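Local coordinates for hypothetical protein aq_1447 (Aquifex aeolicus, PDB 1YVU) that uses short single-stranded DNA guides to find complementary RNA targets and cleaves them, with magnesium as the preferred metal cofactor, at residues 7-12 and 152-157; 92-97 and 145-150; 99-104 and 303-308; 604-609 and 624-629. All blocks are in the same frame, centred on the assembly; numbering follows the deposited sequence.

Contact 1. Residues 7-12 and 152-157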
loop_
_atom_site.group_PDB
_atom_site.type_symbol
_atom_site.label_atom_id
_atom_site.label_comp_id
_atom_site.label_asym_id
_atom_site.label_seq_id
_atom_site.Cartn_x
_atom_site.Cartn_y
_atom_site.Cartn_z
ATOM N N LEU A 7 6.117 19.268 -5.693
ATOM C CA LEU A 7 6.252 18.028 -4.927
ATOM C C LEU A 7 7.087 18.230 -3.658
ATOM O O LEU A 7 8.012 19.064 -3.642
ATOM C CB LEU A 7 6.961 16.934 -5.726
ATOM C CG LEU A 7 6.418 16.222 -6.963
ATOM C CD1 LEU A 7 7.158 16.742 -8.178
ATOM C CD2 LEU A 7 6.611 14.739 -6.891
ATOM N N ASN A 8 6.872 17.298 -2.706
ATOM C CA ASN A 8 7.528 17.158 -1.385
ATOM C C ASN A 8 9.016 16.927 -1.504
ATOM O O ASN A 8 9.604 16.290 -0.609
ATOM C CB ASN A 8 7.088 15.847 -0.721
ATOM C CG ASN A 8 5.674 15.817 -0.336
ATOM O OD1 ASN A 8 5.319 16.187 0.778
ATOM N ND2 ASN A 8 4.849 15.305 -1.222
ATOM N N LEU A 9 9.607 17.291 -2.640
ATOM C CA LEU A 9 11.034 17.050 -2.877
ATOM C C LEU A 9 11.858 18.302 -2.860
ATOM O O LEU A 9 11.514 19.257 -3.519
ATOM C CB LEU A 9 11.226 16.310 -4.197
ATOM C CG LEU A 9 10.439 15.003 -4.345
ATOM C CD1 LEU A 9 10.279 14.614 -5.778
ATOM C CD2 LEU A 9 11.093 13.931 -3.557
ATOM N N TYR A 10 12.918 18.310 -2.062
ATOM C CA TYR A 10 13.789 19.469 -1.940
ATOM C C TYR A 10 15.243 19.031 -2.011
ATOM O O TYR A 10 15.638 18.136 -1.248
ATOM C CB TYR A 10 13.600 20.111 -0.568
ATOM C CG TYR A 10 12.193 20.468 -0.210
ATOM C CD1 TYR A 10 11.345 19.530 0.432
ATOM C CD2 TYR A 10 11.674 21.724 -0.555
ATOM C CE1 TYR A 10 9.979 19.850 0.700
ATOM C CE2 TYR A 10 10.333 22.063 -0.283
ATOM C CZ TYR A 10 9.484 21.120 0.331
ATOM O OH TYR A 10 8.153 21.427 0.498
ATOM N N ARG A 11 16.056 19.735 -2.821
ATOM C CA ARG A 11 17.489 19.435 -2.974
ATOM C C ARG A 11 18.154 19.574 -1.643
ATOM O O ARG A 11 17.993 20.576 -0.981
ATOM C CB ARG A 11 18.197 20.349 -3.975
ATOM C CG ARG A 11 17.835 20.038 -5.396
ATOM C CD ARG A 11 18.748 20.665 -6.450
ATOM N NE ARG A 11 18.408 20.145 -7.786
ATOM C CZ ARG A 11 18.675 20.744 -8.948
ATOM N NH1 ARG A 11 19.309 21.912 -8.978
ATOM N NH2 ARG A 11 18.283 20.174 -10.088
ATOM N N ILE A 12 18.722 18.469 -1.188
ATOM C CA ILE A 12 19.431 18.415 0.072
ATOM C C ILE A 12 20.939 18.290 -0.209
ATOM O O ILE A 12 21.365 17.672 -1.190
ATOM C CB ILE A 12 18.846 17.303 1.027
ATOM C CG1 ILE A 12 19.531 17.346 2.381
ATOM C CG2 ILE A 12 18.939 15.904 0.421
ATOM C CD1 ILE A 12 18.821 16.571 3.411
ATOM N N TYR A 152 21.065 14.771 -8.086
ATOM C CA TYR A 152 21.020 15.467 -6.788
ATOM C C TYR A 152 20.146 14.676 -5.824
ATOM O O TYR A 152 19.197 13.999 -6.247
ATOM C CB TYR A 152 20.453 16.892 -6.922
ATOM C CG TYR A 152 21.099 17.715 -8.020
ATOM C CD1 TYR A 152 22.188 18.588 -7.751
ATOM C CD2 TYR A 152 20.703 17.553 -9.366
ATOM C CE1 TYR A 152 22.890 19.275 -8.833
ATOM C CE2 TYR A 152 21.388 18.228 -10.443
ATOM C CZ TYR A 152 22.477 19.076 -10.176
ATOM O OH TYR A 152 23.144 19.661 -11.247
ATOM N N PHE A 153 20.499 14.725 -4.539
ATOM C CA PHE A 153 19.717 14.047 -3.506
ATOM C C PHE A 153 18.532 14.916 -3.113
ATOM O O PHE A 153 18.645 16.143 -3.034
ATOM C CB PHE A 153 20.568 13.724 -2.280
ATOM C CG PHE A 153 21.632 12.675 -2.529
ATOM C CD1 PHE A 153 22.797 12.637 -1.735
ATOM C CD2 PHE A 153 21.477 11.707 -3.545
ATOM C CE1 PHE A 153 23.787 11.655 -1.947
ATOM C CE2 PHE A 153 22.460 10.726 -3.760
ATOM C CZ PHE A 153 23.619 10.702 -2.958
ATOM N N LEU A 154 17.365 14.298 -2.996
ATOM C CA LEU A 154 16.163 15.040 -2.634
ATOM C C LEU A 154 15.640 14.619 -1.275
ATOM O O LEU A 154 15.611 13.424 -0.953
ATOM C CB LEU A 154 15.059 14.810 -3.666
ATOM C CG LEU A 154 15.452 15.044 -5.118
ATOM C CD1 LEU A 154 14.378 14.621 -6.076
ATOM C CD2 LEU A 154 15.842 16.514 -5.288
ATOM N N LEU A 155 15.285 15.586 -0.437
ATOM C CA LEU A 155 14.710 15.205 0.819
ATOM C C LEU A 155 13.239 15.170 0.556
ATOM O O LEU A 155 12.638 16.146 0.087
ATOM C CB LEU A 155 15.025 16.147 1.967
ATOM C CG LEU A 155 14.359 15.754 3.301
ATOM C CD1 LEU A 155 14.865 14.419 3.843
ATOM C CD2 LEU A 155 14.605 16.835 4.298
ATOM N N HIS A 156 12.742 13.947 0.651
ATOM C CA HIS A 156 11.340 13.665 0.515
ATOM C C HIS A 156 10.844 13.819 1.952
ATOM O O HIS A 156 11.271 13.070 2.852
ATOM C CB HIS A 156 11.127 12.240 0.018
ATOM C CG HIS A 156 9.727 11.745 0.171
ATOM N ND1 HIS A 156 8.663 12.587 0.418
ATOM C CD2 HIS A 156 9.225 10.487 0.187
ATOM C CE1 HIS A 156 7.565 11.872 0.596
ATOM N NE2 HIS A 156 7.879 10.597 0.457
ATOM N N LEU A 157 9.976 14.816 2.144
ATOM C CA LEU A 157 9.409 15.097 3.451
ATOM C C LEU A 157 7.891 15.214 3.435
ATOM O O LEU A 157 7.315 15.985 2.668
ATOM C CB LEU A 157 10.058 16.350 4.029
ATOM C CG LEU A 157 9.631 17.006 5.346
ATOM C CD1 LEU A 157 9.446 16.039 6.488
ATOM C CD2 LEU A 157 10.709 17.988 5.690
#
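An antiparallel strand pair, Leu9 to Ile12 against Phe153 to Leu157, joins the N-terminal domain to linker L1 within a five-stranded sheet. Tyr10 and Leu155 form a hydrogen-bonded pair: Leu155 N gives to Tyr10 O at 2.7 Å and Tyr10 N to Leu155 O at 3.1 Å. Leu157 N reaches Asn8 O at 3.1 Å. Leu9 and Arg11 share a sheet face with Leu154 and His156, where Leu9 CB meets Leu154 CD1 at 4.0 Å. On the face bearing Tyr10 and Leu155, Ile12 CD1 lies 4.1 Å from Leu155 CB, and Phe101 of helix 94-107 packs on both. The Tyr10 hydroxyl bonds to Glu309. The Arg11 chain, extended from CG to NE, carries NE to 3.6 Å from Tyr152 CG, and the guanidinium lies over one face of the ring, planes 22° apart and CZ 3.9 Å from the centroid. An alanine in place of Arg11 would probably leave Tyr152 without its cation-pi partner and its ring freer to turn. Arg11 CG meets Leu154 CD2 at 4.0 Å.

Contact 2. Residues 92-97 and 145-150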
loop_
_atom_site.group_PDB
_atom_site.type_symbol
_atom_site.label_atom_id
_atom_site.label_comp_id
_atom_site.label_asym_id
_atom_site.label_seq_id
_atom_site.Cartn_x
_atom_site.Cartn_y
_atom_site.Cartn_z
ATOM N N GLN A 92 27.983 8.205 -1.417
ATOM C CA GLN A 92 27.965 7.256 -2.545
ATOM C C GLN A 92 26.528 6.765 -2.817
ATOM O O GLN A 92 26.188 6.327 -3.931
ATOM C CB GLN A 92 28.867 6.061 -2.233
ATOM C CG GLN A 92 30.262 6.457 -1.719
ATOM C CD GLN A 92 31.176 5.277 -1.484
ATOM O OE1 GLN A 92 30.747 4.117 -1.546
ATOM N NE2 GLN A 92 32.455 5.567 -1.212
ATOM N N ASN A 93 25.711 6.810 -1.766
ATOM C CA ASN A 93 24.316 6.407 -1.810
ATOM C C ASN A 93 23.416 7.448 -1.153
ATOM O O ASN A 93 23.826 8.248 -0.293
ATOM C CB ASN A 93 24.089 5.090 -1.048
ATOM C CG ASN A 93 24.839 3.928 -1.631
ATOM O OD1 ASN A 93 25.037 3.833 -2.846
ATOM N ND2 ASN A 93 25.273 3.027 -0.762
ATOM N N GLU A 94 22.144 7.329 -1.514
ATOM C CA GLU A 94 21.051 8.148 -1.005
ATOM C C GLU A 94 20.803 7.617 0.392
ATOM O O GLU A 94 20.403 8.370 1.300
ATOM C CB GLU A 94 19.796 7.894 -1.845
ATOM C CG GLU A 94 20.042 7.967 -3.325
ATOM C CD GLU A 94 19.955 6.637 -4.067
ATOM O OE1 GLU A 94 20.966 6.244 -4.689
ATOM O OE2 GLU A 94 18.865 6.028 -4.086
ATOM N N ARG A 95 21.034 6.299 0.519
ATOM C CA ARG A 95 20.867 5.538 1.750
ATOM C C ARG A 95 21.733 6.125 2.845
ATOM O O ARG A 95 21.222 6.439 3.919
ATOM C CB ARG A 95 21.212 4.052 1.546
ATOM C CG ARG A 95 21.175 3.199 2.856
ATOM C CD ARG A 95 21.684 1.775 2.699
ATOM N NE ARG A 95 22.979 1.693 2.014
ATOM C CZ ARG A 95 24.171 1.912 2.572
ATOM N NH1 ARG A 95 24.277 2.237 3.847
ATOM N NH2 ARG A 95 25.273 1.753 1.861
ATOM N N GLU A 96 23.011 6.352 2.535
ATOM C CA GLU A 96 23.969 6.918 3.489
ATOM C C GLU A 96 23.549 8.304 3.929
ATOM O O GLU A 96 23.543 8.593 5.137
ATOM C CB GLU A 96 25.362 6.983 2.889
ATOM C CG GLU A 96 25.910 5.640 2.480
ATOM C CD GLU A 96 27.268 5.728 1.818
ATOM O OE1 GLU A 96 27.887 6.817 1.851
ATOM O OE2 GLU A 96 27.714 4.693 1.260
ATOM N N CYS A 97 23.067 9.096 2.963
ATOM C CA CYS A 97 22.600 10.463 3.210
ATOM C C CYS A 97 21.438 10.474 4.203
ATOM O O CYS A 97 21.442 11.232 5.184
ATOM C CB CYS A 97 22.232 11.131 1.883
ATOM S SG CYS A 97 21.613 12.789 2.067
ATOM N N VAL A 145 15.525 10.086 1.876
ATOM C CA VAL A 145 16.373 10.760 0.901
ATOM C C VAL A 145 16.387 9.975 -0.400
ATOM O O VAL A 145 16.762 8.811 -0.421
ATOM C CB VAL A 145 17.804 10.987 1.429
ATOM C CG1 VAL A 145 18.715 11.478 0.319
ATOM C CG2 VAL A 145 17.771 12.015 2.575
ATOM N N LEU A 146 15.891 10.620 -1.454
ATOM C CA LEU A 146 15.821 10.064 -2.811
ATOM C C LEU A 146 16.866 10.735 -3.692
ATOM O O LEU A 146 17.566 11.631 -3.236
ATOM C CB LEU A 146 14.422 10.244 -3.421
ATOM C CG LEU A 146 13.150 9.840 -2.660
ATOM C CD1 LEU A 146 12.054 9.674 -3.662
ATOM C CD2 LEU A 146 13.319 8.545 -1.844
ATOM N N LYS A 147 16.959 10.307 -4.945
ATOM C CA LYS A 147 17.958 10.816 -5.874
ATOM C C LYS A 147 17.240 11.150 -7.139
ATOM O O LYS A 147 16.560 10.280 -7.697
ATOM C CB LYS A 147 18.954 9.710 -6.199
ATOM C CG LYS A 147 20.251 10.123 -6.844
ATOM C CD LYS A 147 21.126 8.904 -7.077
ATOM C CE LYS A 147 22.285 9.220 -8.003
ATOM N NZ LYS A 147 22.985 7.973 -8.407
ATOM N N SER A 148 17.473 12.357 -7.647
ATOM C CA SER A 148 16.838 12.808 -8.885
ATOM C C SER A 148 17.403 12.125 -10.140
ATOM O O SER A 148 18.340 11.304 -10.075
ATOM C CB SER A 148 16.947 14.334 -9.023
ATOM O OG SER A 148 18.301 14.770 -9.121
ATOM N N GLU A 149 16.812 12.477 -11.279
ATOM C CA GLU A 149 17.206 11.962 -12.587
ATOM C C GLU A 149 18.632 12.441 -12.877
ATOM O O GLU A 149 19.529 11.636 -13.168
ATOM C CB GLU A 149 16.235 12.505 -13.651
ATOM C CG GLU A 149 16.364 11.859 -15.038
ATOM C CD GLU A 149 15.572 12.578 -16.126
ATOM O OE1 GLU A 149 15.002 13.665 -15.879
ATOM O OE2 GLU A 149 15.526 12.035 -17.246
ATOM N N GLU A 150 18.831 13.735 -12.619
ATOM C CA GLU A 150 20.083 14.442 -12.841
ATOM C C GLU A 150 21.213 14.011 -11.905
ATOM O O GLU A 150 22.387 14.038 -12.304
ATOM C CB GLU A 150 19.834 15.943 -12.747
ATOM C CG GLU A 150 18.514 16.387 -13.370
ATOM C CD GLU A 150 18.555 17.815 -13.873
ATOM O OE1 GLU A 150 18.761 18.735 -13.044
ATOM O OE2 GLU A 150 18.374 18.021 -15.096
#
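Van der Waals contact comes first: Cys97 and Val145 meet where the opening turn of helix 94-107 faces strand 134-147. The sulfur, anti to its backbone N (chi1 179°), sits 3.6 Å from Val145 CG1, with CG2 of the same valine slightly farther off. Glu94 adds the aliphatic part of its chain, its CB lying 3.5 Å from Val145 O and its CG 3.5 Å from Lys147 CB. The bend at chi2 (110°) brings CD to 3.9 Å from Lys147 CB, and the two side chains cross at about a right angle; Glu94 OE1 approaches Lys147 CD at 3.6 Å. This is a helix-on-sheet packing: the N-terminal domain helix lies on the antiparallel sheet to which linker L1 contributes strand 134-147, and Phe153 of the adjoining strand touches Glu94, Cys97, Val145 and Lys147. Electrostatic contact is looser. Glu94 OE1 stays 4.6 Å from Lys147 NZ, beyond salt-bridge range, so the opposite charges probably attract without a fixed bond geometry. Glu94 also occupies the first turn of the helix, where the helix dipole would be expected to favour its negative charge. On the strand side, the backbone of Lys147 bonds to Ser621 of the PIWI domain.

Contact 3. Residues 99-104 and 303-308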
loop_
_atom_site.group_PDB
_atom_site.type_symbol
_atom_site.label_atom_id
_atom_site.label_comp_id
_atom_site.label_asym_id
_atom_site.label_seq_id
_atom_site.Cartn_x
_atom_site.Cartn_y
_atom_site.Cartn_z
ATOM N N GLU A 99 20.544 7.886 6.317
ATOM C CA GLU A 99 21.020 7.312 7.564
ATOM C C GLU A 99 21.628 8.380 8.423
ATOM O O GLU A 99 21.141 8.612 9.539
ATOM C CB GLU A 99 22.033 6.220 7.323
ATOM C CG GLU A 99 21.438 5.053 6.618
ATOM C CD GLU A 99 22.372 3.881 6.532
ATOM O OE1 GLU A 99 23.557 4.017 6.891
ATOM O OE2 GLU A 99 21.913 2.787 6.145
ATOM N N LEU A 100 22.534 9.160 7.823
ATOM C CA LEU A 100 23.205 10.247 8.538
ATOM C C LEU A 100 22.226 11.406 8.859
ATOM O O LEU A 100 22.102 11.786 10.021
ATOM C CB LEU A 100 24.429 10.733 7.748
ATOM C CG LEU A 100 25.406 11.569 8.586
ATOM C CD1 LEU A 100 26.367 10.635 9.252
ATOM C CD2 LEU A 100 26.155 12.630 7.756
ATOM N N PHE A 101 21.449 11.861 7.870
ATOM C CA PHE A 101 20.480 12.947 8.077
ATOM C C PHE A 101 19.516 12.682 9.244
ATOM O O PHE A 101 19.339 13.545 10.105
ATOM C CB PHE A 101 19.678 13.216 6.788
ATOM C CG PHE A 101 18.685 14.383 6.887
ATOM C CD1 PHE A 101 19.132 15.730 6.978
ATOM C CD2 PHE A 101 17.299 14.142 6.887
ATOM C CE1 PHE A 101 18.198 16.822 7.068
ATOM C CE2 PHE A 101 16.356 15.227 6.979
ATOM C CZ PHE A 101 16.812 16.565 7.070
ATOM N N ARG A 102 18.932 11.479 9.267
ATOM C CA ARG A 102 17.966 11.059 10.288
ATOM C C ARG A 102 18.478 11.159 11.714
ATOM O O ARG A 102 17.811 11.681 12.604
ATOM C CB ARG A 102 17.518 9.628 10.029
ATOM C CG ARG A 102 16.496 9.490 8.932
ATOM C CD ARG A 102 15.975 8.068 8.885
ATOM N NE ARG A 102 14.854 7.953 7.951
ATOM C CZ ARG A 102 14.454 6.819 7.374
ATOM N NH1 ARG A 102 15.079 5.670 7.629
ATOM N NH2 ARG A 102 13.447 6.840 6.503
ATOM N N ASP A 103 19.710 10.714 11.895
ATOM C CA ASP A 103 20.387 10.727 13.182
ATOM C C ASP A 103 20.671 12.141 13.646
ATOM O O ASP A 103 20.924 12.383 14.820
ATOM C CB ASP A 103 21.676 9.906 13.098
ATOM C CG ASP A 103 21.420 8.386 12.892
ATOM O OD1 ASP A 103 20.245 7.919 12.953
ATOM O OD2 ASP A 103 22.414 7.648 12.672
ATOM N N PHE A 104 20.628 13.080 12.713
ATOM C CA PHE A 104 20.823 14.472 13.072
ATOM C C PHE A 104 19.526 15.010 13.627
ATOM O O PHE A 104 19.542 15.694 14.632
ATOM C CB PHE A 104 21.264 15.296 11.878
ATOM C CG PHE A 104 22.733 15.415 11.758
ATOM C CD1 PHE A 104 23.435 14.594 10.889
ATOM C CD2 PHE A 104 23.431 16.354 12.531
ATOM C CE1 PHE A 104 24.824 14.691 10.776
ATOM C CE2 PHE A 104 24.829 16.467 12.428
ATOM C CZ PHE A 104 25.530 15.632 11.548
ATOM N N TRP A 303 24.433 21.127 6.887
ATOM C CA TRP A 303 23.293 20.743 6.050
ATOM C C TRP A 303 22.509 21.867 5.384
ATOM O O TRP A 303 22.125 22.840 6.032
ATOM C CB TRP A 303 22.292 19.923 6.858
ATOM C CG TRP A 303 22.734 18.577 7.232
ATOM C CD1 TRP A 303 23.305 18.218 8.402
ATOM C CD2 TRP A 303 22.621 17.366 6.443
ATOM N NE1 TRP A 303 23.553 16.865 8.415
ATOM C CE2 TRP A 303 23.142 16.311 7.234
ATOM C CE3 TRP A 303 22.119 17.075 5.149
ATOM C CZ2 TRP A 303 23.198 14.972 6.776
ATOM C CZ3 TRP A 303 22.180 15.718 4.679
ATOM C CH2 TRP A 303 22.720 14.693 5.512
ATOM N N TYR A 304 22.208 21.668 4.103
ATOM C CA TYR A 304 21.416 22.607 3.325
ATOM C C TYR A 304 20.251 21.829 2.764
ATOM O O TYR A 304 20.398 20.669 2.375
ATOM C CB TYR A 304 22.197 23.174 2.153
ATOM C CG TYR A 304 21.403 24.145 1.309
ATOM C CD1 TYR A 304 21.152 25.449 1.781
ATOM C CD2 TYR A 304 20.935 23.788 0.015
ATOM C CE1 TYR A 304 20.464 26.393 0.999
ATOM C CE2 TYR A 304 20.230 24.735 -0.794
ATOM C CZ TYR A 304 20.005 26.039 -0.283
ATOM O OH TYR A 304 19.333 26.992 -1.020
ATOM N N ILE A 305 19.094 22.486 2.759
ATOM C CA ILE A 305 17.860 21.949 2.226
ATOM C C ILE A 305 17.268 23.116 1.437
ATOM O O ILE A 305 17.148 24.239 1.957
ATOM C CB ILE A 305 16.851 21.482 3.348
ATOM C CG1 ILE A 305 17.494 20.444 4.303
ATOM C CG2 ILE A 305 15.607 20.826 2.691
ATOM C CD1 ILE A 305 16.644 20.020 5.483
ATOM N N SER A 306 16.932 22.852 0.174
ATOM C CA SER A 306 16.342 23.840 -0.708
ATOM C C SER A 306 14.928 24.240 -0.222
ATOM O O SER A 306 14.146 23.380 0.199
ATOM C CB SER A 306 16.257 23.269 -2.137
ATOM O OG SER A 306 16.047 24.287 -3.119
ATOM N N PRO A 307 14.645 25.568 -0.131
ATOM C CA PRO A 307 13.328 26.084 0.303
ATOM C C PRO A 307 12.287 25.852 -0.801
ATOM O O PRO A 307 11.080 25.861 -0.556
ATOM C CB PRO A 307 13.597 27.581 0.463
ATOM C CG PRO A 307 15.040 27.616 0.877
ATOM C CD PRO A 307 15.640 26.662 -0.118
ATOM N N GLU A 308 12.800 25.619 -2.004
ATOM C CA GLU A 308 12.009 25.394 -3.190
ATOM C C GLU A 308 11.759 23.917 -3.573
ATOM O O GLU A 308 12.697 23.121 -3.760
ATOM C CB GLU A 308 12.622 26.176 -4.357
ATOM C CG GLU A 308 12.482 27.699 -4.221
ATOM C CD GLU A 308 11.903 28.362 -5.461
ATOM O OE1 GLU A 308 12.626 28.449 -6.483
ATOM O OE2 GLU A 308 10.729 28.792 -5.417
#
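The indole of Trp303 is met on one face by Phe101 and sends its NE1 corner to a face of Phe104, making an aromatic cluster between helix 94-107 of the N-terminal domain and strand 303-305 of linker L2. Both pairs are T-shaped, with the roles reversed. Phe101 offers its edge, CD1 leading, to the six-membered ring of Trp303, centroids 5.0 Å apart and planes at 68°. Trp303 offers its edge to Phe104, with planes at 73° between its five-membered ring and the phenyl; NE1 comes within 3.4 Å of Phe104 CD1, above the phenyl and displaced toward the rim. The benzene side of the indole rests on the helix: Phe101 CB is 3.6 Å from Trp303 CH2, and Leu100 CD2 lies 3.9 Å from Trp303 CZ2. Tyr14 of strand 9-14 stacks with Trp303, and Leu298 of helix 280-299 packs on all three aromatic residues. Strand 303-305 is one of the two edge strands of a five-stranded antiparallel sheet, and this cluster joins it to the helix. Phe101 CG stands anti to its backbone N (chi1 -177°), heading toward Ile305, whose side chain crosses it at about a right angle, Ile305 CD1 lying 3.8 Å from Phe101 CZ.

Contact 4. Residues 604-609 and 624-629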
loop_
_atom_site.group_PDB
_atom_site.type_symbol
_atom_site.label_atom_id
_atom_site.label_comp_id
_atom_site.label_asym_id
_atom_site.label_seq_id
_atom_site.Cartn_x
_atom_site.Cartn_y
_atom_site.Cartn_z
ATOM N N PRO A 604 5.836 10.717 -2.939
ATOM C CA PRO A 604 5.824 12.183 -2.921
ATOM C C PRO A 604 4.567 12.648 -3.640
ATOM O O PRO A 604 4.260 12.163 -4.733
ATOM C CB PRO A 604 7.071 12.536 -3.712
ATOM C CG PRO A 604 7.988 11.427 -3.409
ATOM C CD PRO A 604 7.092 10.241 -3.552
ATOM N N ARG A 605 3.816 13.524 -2.976
ATOM C CA ARG A 605 2.566 14.045 -3.508
ATOM C C ARG A 605 2.760 15.160 -4.534
ATOM O O ARG A 605 3.894 15.562 -4.782
ATOM C CB ARG A 605 1.643 14.457 -2.354
ATOM C CG ARG A 605 1.099 13.263 -1.516
ATOM C CD ARG A 605 -0.223 13.599 -0.788
ATOM N NE ARG A 605 -0.297 13.039 0.561
ATOM C CZ ARG A 605 0.298 13.566 1.635
ATOM N NH1 ARG A 605 1.006 14.685 1.517
ATOM N NH2 ARG A 605 0.233 12.957 2.814
ATOM N N PHE A 606 1.680 15.493 -5.251
ATOM C CA PHE A 606 1.662 16.569 -6.252
ATOM C C PHE A 606 0.733 17.659 -5.724
ATOM O O PHE A 606 -0.425 17.390 -5.341
ATOM C CB PHE A 606 1.104 16.115 -7.592
ATOM C CG PHE A 606 2.043 15.258 -8.403
ATOM C CD1 PHE A 606 1.761 13.903 -8.603
ATOM C CD2 PHE A 606 3.162 15.805 -9.063
ATOM C CE1 PHE A 606 2.574 13.101 -9.449
ATOM C CE2 PHE A 606 3.983 14.987 -9.922
ATOM C CZ PHE A 606 3.677 13.650 -10.106
ATOM N N PHE A 607 1.247 18.886 -5.690
ATOM C CA PHE A 607 0.492 20.031 -5.213
ATOM C C PHE A 607 0.404 21.007 -6.373
ATOM O O PHE A 607 1.427 21.410 -6.927
ATOM C CB PHE A 607 1.187 20.703 -4.013
ATOM C CG PHE A 607 1.584 19.747 -2.904
ATOM C CD1 PHE A 607 2.927 19.347 -2.749
ATOM C CD2 PHE A 607 0.619 19.234 -2.016
ATOM C CE1 PHE A 607 3.309 18.437 -1.704
ATOM C CE2 PHE A 607 0.977 18.322 -0.966
ATOM C CZ PHE A 607 2.313 17.923 -0.806
ATOM N N SER A 608 -0.829 21.287 -6.790
ATOM C CA SER A 608 -1.160 22.219 -7.868
ATOM C C SER A 608 -2.667 22.319 -7.962
ATOM O O SER A 608 -3.385 21.435 -7.476
ATOM C CB SER A 608 -0.612 21.761 -9.205
ATOM O OG SER A 608 -0.877 20.394 -9.372
ATOM N N ASN A 609 -3.119 23.357 -8.668
ATOM C CA ASN A 609 -4.532 23.671 -8.848
ATOM C C ASN A 609 -5.118 23.232 -10.184
ATOM O O ASN A 609 -6.306 23.444 -10.471
ATOM C CB ASN A 609 -4.711 25.168 -8.628
ATOM C CG ASN A 609 -4.169 25.614 -7.274
ATOM O OD1 ASN A 609 -4.793 25.377 -6.238
ATOM N ND2 ASN A 609 -2.970 26.198 -7.273
ATOM N N SER A 624 12.985 5.112 -11.867
ATOM C CA SER A 624 11.823 5.165 -11.014
ATOM C C SER A 624 11.178 6.517 -11.335
ATOM O O SER A 624 11.883 7.467 -11.709
ATOM C CB SER A 624 12.174 4.969 -9.531
ATOM O OG SER A 624 13.361 5.637 -9.144
ATOM N N VAL A 625 9.838 6.533 -11.373
ATOM C CA VAL A 625 9.028 7.714 -11.718
ATOM C C VAL A 625 7.865 7.850 -10.751
ATOM O O VAL A 625 7.131 6.881 -10.512
ATOM C CB VAL A 625 8.371 7.548 -13.147
ATOM C CG1 VAL A 625 7.365 8.657 -13.454
ATOM C CG2 VAL A 625 9.410 7.495 -14.221
ATOM N N ILE A 626 7.647 9.080 -10.280
ATOM C CA ILE A 626 6.518 9.386 -9.398
ATOM C C ILE A 626 5.495 9.827 -10.435
ATOM O O ILE A 626 5.724 10.765 -11.189
ATOM C CB ILE A 626 6.871 10.472 -8.419
ATOM C CG1 ILE A 626 7.970 9.937 -7.508
ATOM C CG2 ILE A 626 5.660 10.859 -7.581
ATOM C CD1 ILE A 626 8.975 11.007 -7.094
ATOM N N LEU A 627 4.390 9.100 -10.487
ATOM C CA LEU A 627 3.387 9.307 -11.503
ATOM C C LEU A 627 1.969 9.557 -11.024
ATOM O O LEU A 627 1.460 8.836 -10.156
ATOM C CB LEU A 627 3.392 8.059 -12.404
ATOM C CG LEU A 627 2.549 8.031 -13.666
ATOM C CD1 LEU A 627 3.081 9.118 -14.586
ATOM C CD2 LEU A 627 2.560 6.638 -14.340
ATOM N N ALA A 628 1.291 10.483 -11.697
ATOM C CA ALA A 628 -0.094 10.771 -11.392
ATOM C C ALA A 628 -0.938 9.905 -12.345
ATOM O O ALA A 628 -0.969 10.160 -13.567
ATOM C CB ALA A 628 -0.356 12.198 -11.614
ATOM N N THR A 629 -1.606 8.896 -11.775
ATOM C CA THR A 629 -2.438 7.958 -12.527
ATOM C C THR A 629 -3.893 8.303 -12.738
ATOM O O THR A 629 -4.592 7.598 -13.483
ATOM C CB THR A 629 -2.453 6.626 -11.859
ATOM O OG1 THR A 629 -2.533 6.804 -10.429
ATOM C CG2 THR A 629 -1.231 5.847 -12.245
#
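Pro604 and Ile626 cross at about a right angle, the proline ring laid against the outer end of the isoleucine. Pro604 CG meets Ile626 CD1 at 3.8 Å. The other branch, Ile626 CG2, stands anti to its own backbone N and comes up to Pro604 O at 3.4 Å. Phe606 approaches by its rim: CZ lies 3.7 Å from Ile626 O, which sits at the edge of the ring near its plane, and CE1 lies 3.8 Å from Ala628 CB. The same CE1 is 4.2 Å from Ile626 CG2, so one corner of the ring bridges two side chains. Leu7 of strand 6-7 touches Pro604, Phe606 and Ile626 alike. An alanine in place of Phe606 would probably open a gap beside Ala628 and the Ile626 carbonyl. The contact lies in the PIWI domain, which has the RNase H fold, and strand 624-627 belongs to the PIWI box. Backbone hydrogen bonds pair Phe607 with Leu6 and Ile626 with Tyr618. Side chains meet carbon to carbon or against backbone carbonyls, and all five touching residues are buried, so the junction probably rests on close fit and exclusion of water.

Contacts 1, 2 and 3 gather round the five-stranded sheet shared by the N-terminal domain and linkers L1 and L2, their centres 9 to 12 Å apart. Contact 1 touches both of the others: Leu154 N lies 2.7 Å from Leu146 O of contact 2, and Arg11 O lies 2.8 Å from Ser306 N of contact 3, both probable hydrogen bonds. Contacts 2 and 3 use successive parts of helix 94-107. Contact 4 belongs to the PIWI lobe, yet its centre is about 13 Å from that of contact 1, and Leu7 CG lies 3.4 Å from Arg605 O where the PAZ and PIWI lobes meet. All four contacts lie away from the calcium ion bound by Asp502 and Asp683, which are probably catalytic.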